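Local coordinates for aq_2013 protein (Aquifex aeolicus, PDB 2P6C) that is of unknown function and belongs to the uncharacterised UPF0047 (YjbQ) family, assembling as a trimer of identical subunits, at residues 39-44 / 128-133; 53-58 / 116-121. All blocks are in the same frame, centred on the assembly; numbering follows the deposited sequence.

Interaction 1: residues 39-44 / 128-133; sequences CLVSSM and KRVVIK
M44 and R129 meet where two antiparallel strands part: the thioether sulfur SD lies over one face of the R129 guanidinium, 3.4 Å from NH2 and shifted toward the rim, a place where a soft, polarisable sulfur suits a flat cation. The M44 chain bends at chi3 (76°), which carries CE to the NH2 side of the group. Its backbone N donates to R129 O at 3.0 Å, so its backbone and its sulfur engage the same residue. From there the strands run in regular antiparallel register. S42 and V131 form one hydrogen-bonded pair, V131 N giving to S42 O at 2.8 Å, and L40 and K133 form the next, L40 N to K133 O and K133 N to L40 O, each 2.9 Å. In the non-hydrogen-bonded pairs, V41 faces I132 and S43 faces V130. Beta-branched residues suit these extended backbones, and V41 CG1 reaches diagonally to V130 CG1 at 3.9 Å. V41, S43, V130 and I132 share one sheet face, V41 and V130 packing on V50, V41 and I132 on helix 22-32, and S43 OG bonding to S48. L40, S42 and V131 occupy the other, where S42 OG binds Q99; K133 sets out from this face, but its end leads away from 39-44 to T5 and, in a salt bridge, E36 of the second subunit. The pair is the centre of a four-stranded antiparallel sheet, flanked by strands 2-10 (beside 128-133) and 99-104 (beside 39-43).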
# COMPACT_ATOMS: atom_id res chain seq x y z
N CYS A 39 10.05 -3.79 -8.78
CA CYS A 39 10.95 -2.89 -8.07
C CYS A 39 10.26 -2.29 -6.84
O CYS A 39 9.41 -1.41 -6.98
CB CYS A 39 11.41 -1.78 -9.02
SG CYS A 39 12.44 -0.50 -8.25
N LEU A 40 10.64 -2.77 -5.66
CA LEU A 40 10.09 -2.27 -4.40
C LEU A 40 10.92 -1.09 -3.89
O LEU A 40 12.15 -1.14 -3.87
CB LEU A 40 10.10 -3.38 -3.34
CG LEU A 40 9.86 -2.98 -1.87
CD1 LEU A 40 8.41 -2.54 -1.65
CD2 LEU A 40 10.18 -4.16 -0.97
N VAL A 41 10.23 -0.02 -3.49
CA VAL A 41 10.89 1.17 -2.96
C VAL A 41 10.14 1.46 -1.67
O VAL A 41 8.97 1.86 -1.69
CB VAL A 41 10.77 2.34 -3.92
CG1 VAL A 41 11.64 3.49 -3.45
CG2 VAL A 41 11.16 1.89 -5.33
N SER A 42 10.82 1.27 -0.56
CA SER A 42 10.18 1.39 0.73
C SER A 42 11.00 2.12 1.79
O SER A 42 12.22 1.96 1.87
CB SER A 42 9.87 -0.02 1.23
OG SER A 42 9.11 -0.01 2.42
N SER A 43 10.33 2.92 2.60
CA SER A 43 10.99 3.57 3.72
C SER A 43 11.26 2.55 4.80
O SER A 43 10.43 1.71 5.10
CB SER A 43 10.07 4.64 4.29
OG SER A 43 10.65 5.12 5.51
N MET A 44 12.47 2.65 5.36
CA MET A 44 12.82 1.73 6.45
C MET A 44 12.44 2.30 7.82
O MET A 44 12.75 1.72 8.85
CB MET A 44 14.31 1.43 6.37
CG MET A 44 14.72 0.87 5.00
SD MET A 44 16.31 0.00 5.02
CE MET A 44 15.81 -1.53 5.82
N LYS A 128 18.22 8.64 7.64
CA LYS A 128 17.17 7.64 7.47
C LYS A 128 17.31 7.03 6.08
O LYS A 128 17.69 7.72 5.12
CB LYS A 128 15.80 8.29 7.66
CG LYS A 128 15.59 8.75 9.10
CD LYS A 128 14.49 9.80 9.28
CE LYS A 128 13.10 9.21 9.30
NZ LYS A 128 12.13 10.11 10.00
N ARG A 129 17.00 5.75 5.95
CA ARG A 129 17.16 5.11 4.66
C ARG A 129 15.88 4.61 3.99
O ARG A 129 14.85 4.37 4.63
CB ARG A 129 18.13 3.92 4.78
CG ARG A 129 19.47 4.17 5.48
CD ARG A 129 20.24 2.84 5.52
NE ARG A 129 19.51 1.92 6.38
CZ ARG A 129 19.61 0.59 6.36
NH1 ARG A 129 20.44 -0.05 5.52
NH2 ARG A 129 18.89 -0.11 7.23
N VAL A 130 16.00 4.48 2.68
CA VAL A 130 14.98 3.93 1.81
C VAL A 130 15.63 2.74 1.12
O VAL A 130 16.78 2.84 0.71
CB VAL A 130 14.61 4.96 0.72
CG1 VAL A 130 13.95 4.23 -0.45
CG2 VAL A 130 13.67 6.04 1.24
N VAL A 131 14.93 1.58 1.09
CA VAL A 131 15.46 0.39 0.36
C VAL A 131 14.83 0.25 -0.99
O VAL A 131 13.64 0.51 -1.17
CB VAL A 131 15.33 -0.94 1.18
CG1 VAL A 131 13.89 -1.20 1.60
CG2 VAL A 131 15.80 -2.11 0.33
N ILE A 132 15.70 -0.07 -1.97
CA ILE A 132 15.27 -0.44 -3.31
C ILE A 132 15.61 -1.90 -3.53
O ILE A 132 16.74 -2.30 -3.47
CB ILE A 132 16.03 0.38 -4.37
CG1 ILE A 132 15.73 1.87 -4.21
CG2 ILE A 132 15.55 -0.04 -5.78
CD1 ILE A 132 16.67 2.75 -5.03
N LYS A 133 14.57 -2.70 -3.73
CA LYS A 133 14.82 -4.11 -3.95
C LYS A 133 14.19 -4.54 -5.26
O LYS A 133 12.99 -4.41 -5.47
CB LYS A 133 14.21 -4.89 -2.79
CG LYS A 133 14.64 -6.36 -2.80
CD LYS A 133 16.12 -6.52 -2.47
CE LYS A 133 16.43 -7.90 -1.87
NZ LYS A 133 17.70 -7.84 -1.15

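Interaction 2: residues 53-58 / 116-121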
# COMPACT_ATOMS: atom_id res chain seq x y z
N GLN A 53 3.38 10.56 -6.23
CA GLN A 53 2.56 11.74 -6.47
C GLN A 53 2.92 12.28 -7.83
O GLN A 53 3.65 11.67 -8.57
CB GLN A 53 2.94 12.80 -5.48
CG GLN A 53 2.50 12.39 -4.10
CD GLN A 53 1.00 12.44 -4.01
OE1 GLN A 53 0.39 13.44 -3.65
NE2 GLN A 53 0.40 11.26 -4.26
N ASP A 54 2.36 13.43 -8.18
CA ASP A 54 2.98 14.06 -9.34
C ASP A 54 3.75 15.32 -8.93
O ASP A 54 3.91 15.62 -7.77
CB ASP A 54 1.93 14.30 -10.48
CG ASP A 54 0.92 15.41 -10.17
OD1 ASP A 54 1.26 16.32 -9.43
OD2 ASP A 54 -0.19 15.35 -10.71
N ASP A 55 4.24 16.06 -9.93
CA ASP A 55 5.15 17.20 -9.64
C ASP A 55 4.47 18.53 -9.32
O ASP A 55 5.08 19.47 -8.81
CB ASP A 55 6.03 17.43 -10.85
CG ASP A 55 6.97 16.25 -10.99
OD1 ASP A 55 7.71 15.97 -10.04
OD2 ASP A 55 6.93 15.60 -12.03
N GLU A 56 3.18 18.69 -9.60
CA GLU A 56 2.55 20.00 -9.39
C GLU A 56 2.66 20.55 -7.95
O GLU A 56 2.30 19.89 -6.98
CB GLU A 56 1.08 19.88 -9.79
CG GLU A 56 0.51 21.19 -10.34
CD GLU A 56 -0.10 21.98 -9.21
OE1 GLU A 56 -0.95 21.45 -8.52
OE2 GLU A 56 0.29 23.14 -9.04
N GLU A 57 3.18 21.77 -7.86
CA GLU A 57 3.41 22.62 -6.68
C GLU A 57 2.19 22.70 -5.73
O GLU A 57 2.30 22.51 -4.52
CB GLU A 57 3.79 24.03 -7.15
CG GLU A 57 3.37 25.11 -6.16
CD GLU A 57 3.55 26.47 -6.80
OE1 GLU A 57 2.79 26.80 -7.70
OE2 GLU A 57 4.46 27.19 -6.39
N GLY A 58 1.10 23.11 -6.35
CA GLY A 58 -0.12 23.32 -5.60
C GLY A 58 -0.53 22.02 -4.94
O GLY A 58 -0.99 22.01 -3.80
N GLU A 116 5.60 10.31 -10.26
CA GLU A 116 6.94 10.65 -9.79
C GLU A 116 7.06 10.01 -8.41
O GLU A 116 6.11 10.06 -7.63
CB GLU A 116 7.11 12.17 -9.69
CG GLU A 116 8.39 12.62 -8.98
CD GLU A 116 9.63 12.54 -9.85
OE1 GLU A 116 9.49 12.24 -11.06
OE2 GLU A 116 10.74 12.78 -9.33
N ILE A 117 8.20 9.41 -8.12
CA ILE A 117 8.41 8.77 -6.82
C ILE A 117 9.05 9.77 -5.86
O ILE A 117 10.04 10.42 -6.20
CB ILE A 117 9.36 7.56 -6.93
CG1 ILE A 117 8.86 6.59 -8.00
CG2 ILE A 117 9.47 6.85 -5.58
CD1 ILE A 117 9.82 5.45 -8.28
N PHE A 118 8.49 9.91 -4.66
CA PHE A 118 9.05 10.83 -3.68
C PHE A 118 9.35 10.14 -2.38
O PHE A 118 8.72 9.14 -2.03
CB PHE A 118 8.08 11.97 -3.35
CG PHE A 118 7.85 12.93 -4.46
CD1 PHE A 118 6.89 12.67 -5.43
CD2 PHE A 118 8.54 14.14 -4.50
CE1 PHE A 118 6.62 13.61 -6.43
CE2 PHE A 118 8.29 15.08 -5.49
CZ PHE A 118 7.32 14.81 -6.46
N TYR A 119 10.32 10.68 -1.65
CA TYR A 119 10.60 10.25 -0.30
C TYR A 119 9.96 11.32 0.52
O TYR A 119 10.36 12.48 0.44
CB TYR A 119 12.12 10.24 -0.00
CG TYR A 119 12.40 10.00 1.47
CD1 TYR A 119 11.99 8.80 2.08
CD2 TYR A 119 13.07 10.94 2.26
CE1 TYR A 119 12.24 8.56 3.43
CE2 TYR A 119 13.32 10.71 3.61
CZ TYR A 119 12.90 9.52 4.20
OH TYR A 119 13.10 9.30 5.55
N ALA A 120 8.89 10.96 1.20
CA ALA A 120 8.18 11.95 1.98
C ALA A 120 8.60 11.87 3.46
O ALA A 120 8.23 10.96 4.20
CB ALA A 120 6.68 11.72 1.77
N GLU A 121 9.45 12.83 3.85
CA GLU A 121 10.00 12.90 5.19
C GLU A 121 8.97 13.58 6.14
O GLU A 121 8.49 14.67 5.89
CB GLU A 121 11.40 13.60 5.12
CG GLU A 121 12.03 13.77 6.50
CD GLU A 121 12.29 12.41 7.10
OE1 GLU A 121 13.31 11.81 6.78
OE2 GLU A 121 11.46 11.95 7.88
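F118 sets its ring beside the turn that leaves strand 48-53, with CE1 3.9 Å from Q53 CB and 3.6 Å from D54 O, and CZ beside D55 OD1; all three approach the ring obliquely. Chi1 of -69° places F118 CG beside its own backbone N, and the ring extends toward the 53-55 turn. A large flat ring suits this site because it can meet aliphatic and backbone atoms together, while H60 meets it with the ring planes steeply inclined. Q53 and E116 form an antiparallel hydrogen-bonded pair: E116 N gives to Q53 O at 2.9 Å and Q53 N to E116 O at 3.1 Å. Past this last bridge the chain turns toward helix 57-70. D54 OD1 accepts from E56 N in an Asx turn, met from above the carboxylate plane; the short side chain of D54 suits this turn, since its oxygen reaches a backbone N-H nearby. E56 in turn caps the helix: at the N-cap, it accepts from G58 N on OE2 at 2.8 Å. D55 OD1 touches E116 CG, the two side chains crossing at about a right angle. The acidic ends of D55 and E116 come within 4.3 Å (OD1 to OE1), and R20, salt-bridged to D55 and in a weak, long ion pair with E116, probably offsets the repulsion of these like charges.

In the fold
Interactions 1 and 2 belong to the two antiparallel sheets of the subunit, and their centres lie about 16 Å apart. Strands 116-121 and 128-136 are consecutive in the chain, so the short connection between them passes from one sheet to the other. The contacts touch directly beside this connection: K128 NZ forms a salt bridge to E121 OE2 at 2.9 Å, and V130 CG2 packs against Y119 CD1 at 3.3 Å. Interaction 1 touches the second subunit through L40, M44, V131 and K133; interaction 2 touches the third through the 53-57 segment. A phosphate ion, probably from the crystallisation liquor, lies about 4 Å from the D54 side chain; it may mark a pocket, though none is established.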